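Local coordinates for protein chitinase (Chromobacterium violaceum, PDB 4TXG) that probably hydrolyses chitin, as a family 18 glycoside hydrolase whose TIM barrel is followed by a C-terminal beta domain, at residues A[339-343]-A[379-385]; A[658-664]-A[678-684]. All coordinates share one frame; numbering follows the deposited sequence.

Interaction 1 (A[339-343]-A[379-385]); sequences NKGYV and GMETFQG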
loop_
_atom_site.group_PDB
_atom_site.type_symbol
_atom_site.label_atom_id
_atom_site.label_comp_id
_atom_site.label_asym_id
_atom_site.label_seq_id
_atom_site.Cartn_x
_atom_site.Cartn_y
_atom_site.Cartn_z
ATOM N N ASN A 339 -15.247 -7.687 1.207
ATOM C CA ASN A 339 -14.880 -7.281 -0.146
ATOM C C ASN A 339 -15.951 -6.390 -0.784
ATOM O O ASN A 339 -15.625 -5.354 -1.361
ATOM C CB ASN A 339 -14.623 -8.499 -1.035
ATOM C CG ASN A 339 -13.217 -9.030 -0.878
ATOM O OD1 ASN A 339 -12.300 -8.599 -1.577
ATOM N ND2 ASN A 339 -13.031 -9.937 0.068
ATOM N N LYS A 340 -17.213 -6.802 -0.692
ATOM C CA LYS A 340 -18.313 -5.972 -1.202
ATOM C C LYS A 340 -18.385 -4.625 -0.486
ATOM O O LYS A 340 -18.673 -3.590 -1.101
ATOM C CB LYS A 340 -19.653 -6.692 -1.055
ATOM C CG LYS A 340 -19.744 -7.970 -1.849
ATOM C CD LYS A 340 -19.723 -7.681 -3.327
ATOM C CE LYS A 340 -21.135 -7.639 -3.882
ATOM N NZ LYS A 340 -21.861 -8.963 -3.875
ATOM N N GLY A 341 -18.136 -4.637 0.819
ATOM C CA GLY A 341 -18.183 -3.411 1.599
ATOM C C GLY A 341 -17.104 -2.439 1.172
ATOM O O GLY A 341 -17.315 -1.224 1.129
ATOM N N TYR A 342 -15.929 -2.975 0.858
ATOM C CA TYR A 342 -14.791 -2.138 0.500
ATOM C C TYR A 342 -14.966 -1.558 -0.895
ATOM O O TYR A 342 -14.658 -0.388 -1.144
ATOM C CB TYR A 342 -13.519 -2.965 0.585
ATOM C CG TYR A 342 -12.216 -2.222 0.445
ATOM C CD1 TYR A 342 -11.864 -1.202 1.330
ATOM C CD2 TYR A 342 -11.304 -2.590 -0.533
ATOM C CE1 TYR A 342 -10.635 -0.569 1.223
ATOM C CE2 TYR A 342 -10.089 -1.961 -0.647
ATOM C CZ TYR A 342 -9.759 -0.954 0.227
ATOM O OH TYR A 342 -8.532 -0.343 0.094
ATOM N N VAL A 343 -15.468 -2.380 -1.807
ATOM C CA VAL A 343 -15.762 -1.896 -3.151
ATOM C C VAL A 343 -16.834 -0.803 -3.089
ATOM O O VAL A 343 -16.709 0.234 -3.749
ATOM C CB VAL A 343 -16.204 -3.047 -4.070
ATOM C CG1 VAL A 343 -16.806 -2.516 -5.352
ATOM C CG2 VAL A 343 -15.001 -3.940 -4.370
ATOM N N GLY A 379 -7.473 -13.254 0.506
ATOM C CA GLY A 379 -8.842 -13.010 0.920
ATOM C C GLY A 379 -9.434 -11.733 0.343
ATOM O O GLY A 379 -10.444 -11.248 0.835
ATOM N N MET A 380 -8.815 -11.190 -0.698
ATOM C CA MET A 380 -9.302 -9.935 -1.272
ATOM C C MET A 380 -9.687 -10.062 -2.752
ATOM O O MET A 380 -9.588 -9.091 -3.516
ATOM C CB MET A 380 -8.246 -8.840 -1.048
ATOM C CG MET A 380 -8.069 -8.552 0.456
ATOM S SD MET A 380 -6.673 -7.522 0.937
ATOM C CE MET A 380 -7.128 -5.993 0.138
ATOM N N GLU A 381 -10.151 -11.261 -3.123
ATOM C CA GLU A 381 -10.684 -11.556 -4.454
ATOM C C GLU A 381 -9.693 -11.112 -5.535
ATOM O O GLU A 381 -8.577 -11.616 -5.555
ATOM C CB GLU A 381 -12.076 -10.919 -4.609
ATOM C CG GLU A 381 -13.036 -11.516 -3.541
ATOM C CD GLU A 381 -14.503 -11.170 -3.727
ATOM O OE1 GLU A 381 -14.855 -10.523 -4.739
ATOM O OE2 GLU A 381 -15.316 -11.568 -2.850
ATOM N N THR A 382 -10.074 -10.178 -6.403
ATOM C CA THR A 382 -9.135 -9.629 -7.389
ATOM C C THR A 382 -8.875 -8.132 -7.182
ATOM O O THR A 382 -8.450 -7.435 -8.109
ATOM C CB THR A 382 -9.642 -9.838 -8.837
ATOM O OG1 THR A 382 -10.875 -9.124 -9.033
ATOM C CG2 THR A 382 -9.873 -11.314 -9.119
ATOM N N PHE A 383 -9.109 -7.650 -5.967
ATOM C CA PHE A 383 -8.981 -6.222 -5.660
ATOM C C PHE A 383 -9.723 -5.371 -6.695
ATOM O O PHE A 383 -9.160 -4.448 -7.294
ATOM C CB PHE A 383 -7.506 -5.803 -5.573
ATOM C CG PHE A 383 -7.256 -4.755 -4.520
ATOM C CD1 PHE A 383 -8.048 -3.615 -4.468
ATOM C CD2 PHE A 383 -6.275 -4.932 -3.557
ATOM C CE1 PHE A 383 -7.843 -2.652 -3.499
ATOM C CE2 PHE A 383 -6.073 -3.967 -2.580
ATOM C CZ PHE A 383 -6.857 -2.838 -2.554
ATOM N N GLN A 384 -10.993 -5.703 -6.897
ATOM C CA GLN A 384 -11.839 -5.004 -7.854
ATOM C C GLN A 384 -11.864 -3.486 -7.619
ATOM O O GLN A 384 -12.048 -2.711 -8.557
ATOM C CB GLN A 384 -13.264 -5.567 -7.791
ATOM C CG GLN A 384 -13.390 -7.026 -8.263
ATOM C CD GLN A 384 -13.298 -8.029 -7.133
ATOM O OE1 GLN A 384 -12.384 -7.965 -6.304
ATOM N NE2 GLN A 384 -14.248 -8.972 -7.090
ATOM N N GLY A 385 -11.643 -3.075 -6.374
ATOM C CA GLY A 385 -11.670 -1.666 -6.008
ATOM C C GLY A 385 -10.546 -0.804 -6.577
ATOM O O GLY A 385 -10.617 0.417 -6.492
HETATM O O HOH W 1 -13.021 -6.980 -3.811
#
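The carboxamide of Asn339 and the carboxylate of Glu381 lie one over the other, their planes only 13° apart. Glu381 CG and CD both sit over Asn339 CG, the former at 3.6 Å, and cover one face of the amide; Glu381 OE2 separately touches Asn339 CB. The edge of the amide is spent on polar partners. In the plane of the group, Asn339 ND2 donates to the backbone carbonyl Gly379 O at 3.0 Å, an almost straight bond (169° at the hydrogen), and the Ser318 hydroxyl is a second donor to the same oxygen. Asn339 OD1 accepts from a water, 2.9 Å away, whose second hydrogen goes to Gln384 OE1. The second flat pair is aromatic: Phe383 CE1 meets the edge of the Tyr342 ring, close to its plane, at 3.7 Å from Tyr342 CE2, and the two ring planes are inclined at 65°.

The loop that faces the helix is shaped by a type II' turn from Met380 to Phe383, with Glu381 at positive phi. Gln384, the residue after the turn, folds its side chain back against it by a bend at chi2: NE2 donates to Glu381 OE1 at 2.9 Å, and OE1 receives Thr382 N from above the carbonyl plane. Gln384 thereby holds the carboxylate that stacks on Asn339 and, through the water, the asparagine oxygen as well. Beyond it, Val343 CG2 rests on Gly385 N at 4.0 Å.

Helix 338-360 belongs to the crossover from strand 308-312 to its parallel neighbour 365-371. Its start meets the loop beyond 365-371, at the C-terminal ends of the TIM-barrel strands. Both segments pack against strand 365-371: Tyr342 on Ala368, Met380 on Pro371 and Phe383 on Val370.

Interaction 2 (A[658-664]-A[678-684]); sequences DVGFSLG and KLTIVNR
With CG turned anti to the backbone nitrogen in Asp658 (chi1 -159°) and an Arg684 chain that runs extended from CG to NE, carboxylate and guanidinium meet beside the strand ends. Arg684 NH1 donates to Asp658 OD1 at 3.1 Å; the oxygen sits in the guanidinium plane, whereas the nitrogen approaches from the syn side, 33° out of the carboxylate plane. The same two residues are also joined through the backbone, Arg684 N to Asp658 O at 2.8 Å. Past the salt bridge the guanidinium lies over Gly660, its NH2 3.8 Å from Gly660 CA, where no side chain intervenes.

Strands 659-664 and 678-683 form a regular antiparallel pair at one edge of a four-stranded sheet in the C-terminal beta domain. Gly660, Ser662 and Gly664 exchange paired backbone hydrogen bonds with Val682, Thr680 and Lys678, and strand 752-758 continues the sheet beyond 678-683. On the face that carries Phe661, the ring stacks with Tyr769 of strand 767-773 in a second, six-stranded sheet, consistent with a beta sandwich.

Val659, Leu663, Leu679 and Ile681 share that face. Phe661 and Ile681 lie side by side: Ile681 CG1 is 3.7 Å from Phe661 CD2, and Ile681 CG2 sits over the rim of the ring face. Leu679 CD1 is at the ring edge. Further along, Leu663 CD2 touches Leu679 CB at 3.7 Å. On the reverse face a water joins Ser662 OG to Thr680 O, to which it donates at 2.9 Å.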
loop_
_atom_site.group_PDB
_atom_site.type_symbol
_atom_site.label_atom_id
_atom_site.label_comp_id
_atom_site.label_asym_id
_atom_site.label_seq_id
_atom_site.Cartn_x
_atom_site.Cartn_y
_atom_site.Cartn_z
ATOM N N ASP A 658 -18.506 -5.028 -27.064
ATOM C CA ASP A 658 -18.945 -4.977 -25.670
ATOM C C ASP A 658 -19.132 -6.375 -25.097
ATOM O O ASP A 658 -20.243 -6.905 -25.059
ATOM C CB ASP A 658 -20.242 -4.185 -25.528
ATOM C CG ASP A 658 -20.458 -3.678 -24.118
ATOM O OD1 ASP A 658 -19.733 -4.123 -23.193
ATOM O OD2 ASP A 658 -21.358 -2.831 -23.934
ATOM N N VAL A 659 -18.020 -6.967 -24.681
ATOM C CA VAL A 659 -18.023 -8.245 -23.988
ATOM C C VAL A 659 -17.450 -7.979 -22.604
ATOM O O VAL A 659 -16.426 -7.301 -22.471
ATOM C CB VAL A 659 -17.197 -9.307 -24.742
ATOM C CG1 VAL A 659 -17.076 -10.591 -23.925
ATOM C CG2 VAL A 659 -17.850 -9.592 -26.093
ATOM N N GLY A 660 -18.133 -8.472 -21.579
ATOM C CA GLY A 660 -17.717 -8.239 -20.207
ATOM C C GLY A 660 -17.075 -9.465 -19.592
ATOM O O GLY A 660 -17.463 -10.595 -19.893
ATOM N N PHE A 661 -16.091 -9.238 -18.725
ATOM C CA PHE A 661 -15.380 -10.316 -18.040
ATOM C C PHE A 661 -15.293 -10.037 -16.549
ATOM O O PHE A 661 -14.971 -8.916 -16.151
ATOM C CB PHE A 661 -13.948 -10.473 -18.560
ATOM C CG PHE A 661 -13.841 -10.903 -19.989
ATOM C CD1 PHE A 661 -14.001 -9.986 -21.020
ATOM C CD2 PHE A 661 -13.527 -12.216 -20.303
ATOM C CE1 PHE A 661 -13.881 -10.380 -22.337
ATOM C CE2 PHE A 661 -13.406 -12.613 -21.625
ATOM C CZ PHE A 661 -13.588 -11.693 -22.642
ATOM N N SER A 662 -15.531 -11.049 -15.720
ATOM C CA SER A 662 -15.256 -10.888 -14.291
ATOM C C SER A 662 -15.021 -12.214 -13.582
ATOM O O SER A 662 -15.643 -13.226 -13.911
ATOM C CB SER A 662 -16.399 -10.135 -13.603
ATOM O OG SER A 662 -17.639 -10.777 -13.814
ATOM N N LEU A 663 -14.103 -12.193 -12.617
ATOM C CA LEU A 663 -13.887 -13.325 -11.720
ATOM C C LEU A 663 -14.705 -13.118 -10.461
ATOM O O LEU A 663 -14.711 -12.024 -9.904
ATOM C CB LEU A 663 -12.402 -13.474 -11.365
ATOM C CG LEU A 663 -11.443 -13.809 -12.495
ATOM C CD1 LEU A 663 -9.999 -13.847 -11.998
ATOM C CD2 LEU A 663 -11.844 -15.155 -13.108
ATOM N N GLY A 664 -15.393 -14.165 -10.010
ATOM C CA GLY A 664 -16.211 -14.073 -8.814
ATOM C C GLY A 664 -16.435 -15.443 -8.199
ATOM O O GLY A 664 -15.796 -16.415 -8.593
ATOM N N LYS A 678 -14.920 -18.339 -10.334
ATOM C CA LYS A 678 -15.604 -18.566 -11.595
ATOM C C LYS A 678 -15.397 -17.366 -12.513
ATOM O O LYS A 678 -15.567 -16.224 -12.087
ATOM C CB LYS A 678 -17.093 -18.798 -11.334
ATOM C CG LYS A 678 -17.887 -19.298 -12.517
ATOM C CD LYS A 678 -19.310 -19.628 -12.090
ATOM C CE LYS A 678 -19.326 -20.695 -11.004
ATOM N NZ LYS A 678 -20.655 -20.775 -10.338
ATOM N N LEU A 679 -15.017 -17.621 -13.763
ATOM C CA LEU A 679 -14.942 -16.563 -14.772
ATOM C C LEU A 679 -16.269 -16.462 -15.521
ATOM O O LEU A 679 -16.741 -17.443 -16.098
ATOM C CB LEU A 679 -13.795 -16.826 -15.751
ATOM C CG LEU A 679 -13.673 -15.899 -16.969
ATOM C CD1 LEU A 679 -13.390 -14.460 -16.554
ATOM C CD2 LEU A 679 -12.603 -16.413 -17.938
ATOM N N THR A 680 -16.888 -15.286 -15.489
ATOM C CA THR A 680 -18.135 -15.082 -16.222
ATOM C C THR A 680 -17.871 -14.165 -17.403
ATOM O O THR A 680 -17.268 -13.107 -17.250
ATOM C CB THR A 680 -19.245 -14.476 -15.340
ATOM O OG1 THR A 680 -19.576 -15.395 -14.287
ATOM C CG2 THR A 680 -20.502 -14.195 -16.172
ATOM N N ILE A 681 -18.305 -14.596 -18.582
ATOM C CA ILE A 681 -18.141 -13.814 -19.804
ATOM C C ILE A 681 -19.529 -13.482 -20.319
ATOM O O ILE A 681 -20.359 -14.379 -20.467
ATOM C CB ILE A 681 -17.350 -14.587 -20.889
ATOM C CG1 ILE A 681 -15.980 -15.029 -20.361
ATOM C CG2 ILE A 681 -17.216 -13.742 -22.160
ATOM C CD1 ILE A 681 -15.278 -16.047 -21.266
ATOM N N VAL A 682 -19.795 -12.201 -20.561
ATOM C CA VAL A 682 -21.116 -11.771 -21.010
ATOM C C VAL A 682 -21.028 -11.074 -22.363
ATOM O O VAL A 682 -20.252 -10.130 -22.544
ATOM C CB VAL A 682 -21.776 -10.809 -19.997
ATOM C CG1 VAL A 682 -23.207 -10.473 -20.428
ATOM C CG2 VAL A 682 -21.756 -11.407 -18.602
ATOM N N ASN A 683 -21.825 -11.544 -23.313
ATOM C CA ASN A 683 -21.874 -10.933 -24.630
ATOM C C ASN A 683 -22.934 -9.829 -24.651
ATOM O O ASN A 683 -24.125 -10.114 -24.659
ATOM C CB ASN A 683 -22.155 -12.005 -25.689
ATOM C CG ASN A 683 -22.253 -11.438 -27.089
ATOM O OD1 ASN A 683 -21.932 -10.274 -27.322
ATOM N ND2 ASN A 683 -22.678 -12.269 -28.038
ATOM N N ARG A 684 -22.501 -8.570 -24.631
ATOM C CA ARG A 684 -23.444 -7.445 -24.701
ATOM C C ARG A 684 -23.468 -6.800 -26.084
ATOM O O ARG A 684 -23.929 -5.668 -26.251
ATOM C CB ARG A 684 -23.109 -6.387 -23.649
ATOM C CG ARG A 684 -23.091 -6.917 -22.222
ATOM C CD ARG A 684 -22.864 -5.793 -21.218
ATOM N NE ARG A 684 -22.298 -6.293 -19.970
ATOM C CZ ARG A 684 -21.038 -6.090 -19.588
ATOM N NH1 ARG A 684 -20.205 -5.380 -20.346
ATOM N NH2 ARG A 684 -20.613 -6.588 -18.438
HETATM O O HOH W 2 -18.880 -10.874 -16.297
#

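In the fold
Interaction 1 closes before interaction 2 opens along the chain, and their centres lie about 17 Å apart. The first belongs to the glycosyl hydrolase family 18 region, where it joins helix 338-360 to the loop leading into barrel strand 391-395; the second is an edge strand pair in the Chitinase C region. They nevertheless meet: Thr382 CG2 of the loop lies 3.8 Å from Leu663 CD1 of strand 659-664, and Phe666, just past that strand, touches Glu381 and Thr382. The turn in 379-385 thus has the barrel helix on one flank and the beta domain on another, probably forming part of the packing between barrel and beta domain.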